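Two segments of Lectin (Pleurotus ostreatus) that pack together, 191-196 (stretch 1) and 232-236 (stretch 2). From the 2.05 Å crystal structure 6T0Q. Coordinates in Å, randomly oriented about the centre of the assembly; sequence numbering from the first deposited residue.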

# COMPACT_ATOMS: atom_id res chain seq x y z
N PRO A 191 22.09 9.52 20.86
CA PRO A 191 21.02 8.53 20.99
C PRO A 191 20.71 7.90 19.64
O PRO A 191 20.90 8.53 18.60
CB PRO A 191 19.83 9.35 21.52
CG PRO A 191 20.13 10.76 21.09
CD PRO A 191 21.63 10.88 21.20
N VAL A 192 20.23 6.65 19.66
CA VAL A 192 19.93 5.96 18.40
C VAL A 192 18.91 6.75 17.59
O VAL A 192 19.05 6.91 16.37
CB VAL A 192 19.47 4.52 18.66
CG1 VAL A 192 18.27 4.46 19.65
CG2 VAL A 192 19.11 3.86 17.34
N LEU A 193 17.87 7.27 18.25
CA LEU A 193 16.83 8.11 17.68
C LEU A 193 16.42 9.13 18.73
O LEU A 193 16.54 8.86 19.93
CB LEU A 193 15.59 7.30 17.26
CG LEU A 193 15.74 6.37 16.05
CD1 LEU A 193 14.51 5.45 15.94
CD2 LEU A 193 15.92 7.19 14.78
N PRO A 194 15.93 10.30 18.31
CA PRO A 194 15.41 11.26 19.30
C PRO A 194 14.03 10.84 19.77
O PRO A 194 13.24 10.27 19.01
CB PRO A 194 15.35 12.57 18.51
CG PRO A 194 15.02 12.11 17.11
CD PRO A 194 15.84 10.82 16.94
N LEU A 195 13.75 11.10 21.05
CA LEU A 195 12.36 11.15 21.51
C LEU A 195 11.81 12.57 21.46
O LEU A 195 10.59 12.75 21.32
CB LEU A 195 12.24 10.58 22.92
CG LEU A 195 12.43 9.07 23.00
CD1 LEU A 195 12.34 8.62 24.44
CD2 LEU A 195 11.41 8.34 22.10
N ARG A 196 12.68 13.56 21.59
CA ARG A 196 12.32 14.92 21.21
C ARG A 196 11.71 14.91 19.82
O ARG A 196 12.26 14.30 18.90
CB ARG A 196 13.57 15.80 21.25
CG ARG A 196 13.33 17.24 20.83
CD ARG A 196 14.65 18.01 20.81
NE ARG A 196 15.39 17.90 22.06
CZ ARG A 196 15.46 18.86 22.98
NH1 ARG A 196 14.83 20.01 22.77
NH2 ARG A 196 16.16 18.67 24.10
N ALA A 232 13.74 -0.74 9.28
CA ALA A 232 13.26 0.24 10.24
C ALA A 232 14.02 0.10 11.55
O ALA A 232 14.43 -1.00 11.94
CB ALA A 232 11.76 0.11 10.52
N THR A 233 14.23 1.23 12.20
CA THR A 233 14.74 1.29 13.56
C THR A 233 13.64 1.89 14.42
O THR A 233 13.06 2.92 14.05
CB THR A 233 16.01 2.12 13.63
OG1 THR A 233 16.95 1.60 12.68
CG2 THR A 233 16.62 2.05 15.05
N VAL A 234 13.35 1.26 15.55
CA VAL A 234 12.25 1.67 16.42
C VAL A 234 12.79 1.95 17.81
O VAL A 234 13.52 1.12 18.37
CB VAL A 234 11.13 0.61 16.49
CG1 VAL A 234 10.00 1.08 17.43
CG2 VAL A 234 10.61 0.30 15.10
N LEU A 235 12.44 3.10 18.37
CA LEU A 235 12.73 3.44 19.75
C LEU A 235 11.40 3.60 20.48
O LEU A 235 10.53 4.34 20.00
CB LEU A 235 13.54 4.74 19.81
CG LEU A 235 13.84 5.25 21.22
CD1 LEU A 235 14.75 4.26 21.92
CD2 LEU A 235 14.48 6.64 21.13
N ILE A 236 11.21 2.92 21.61
CA ILE A 236 9.90 2.91 22.25
C ILE A 236 10.02 2.80 23.77
O ILE A 236 10.93 2.14 24.30
CB ILE A 236 9.04 1.76 21.67
CG1 ILE A 236 7.64 1.71 22.30
CG2 ILE A 236 9.75 0.40 21.86
CD1 ILE A 236 6.71 0.77 21.49

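Stretch 2 is an extended strand, residues 232-236, that runs on in both directions along the chain; stretch 1, residues 191-196, lies against it without regular helix or strand structure. The backbones come nearest at Leu-193 and Leu-235, whose CA atoms are 6.6 Å apart. No hydrogen bond crosses between the stretches, so the contact rests on van der Waals packing of side chains against one another and against backbone, and 304 Å² is buried, both sides summed. The alternation of the strand decides which side chains take part: Thr-233 and Leu-235 direct their CA-to-CB bonds toward stretch 1, whereas Val-234 and Ile-236 point away. Leu-235 is the centre of the contact, with 104 Å² covered. Its side chain (chi1 t, chi2 p) meets three side chains of stretch 1. Leu-235 CD1 lies 4.2 Å from Val-192 CG1, Leu-235 CB lies 4.1 Å from Leu-193 CD1, and Leu-235 CD2 packs 3.6 Å from Leu-195 CD2, all apolar contacts between buried side chains. Leu-195 sets out sideways from its CA, but the end of its m,t side chain comes nearer the strand and makes this last contact. CD2 of Leu-235 also sits 3.3 Å from the carbonyl O of Leu-193; a methyl carbon offers no polar hydrogen, so this is close van der Waals packing. Leu-193, also m,t, reaches toward the strand and sets its CD1 3.5 Å from the backbone O of Thr-233, a similar methyl-to-carbonyl approach, with the same CD1 4.1 Å from CG2 of Thr-233. Thr-233 (chi1 m) presents that methyl to Val-192 as well, where CG2 meets CG2 at 3.8 Å; the side chain of Thr-233 thus joins the contact through its methyl branch, while OG1 forms no hydrogen bond to stretch 1. Pro-194, between the two leucines, points away from the strand and remains exposed.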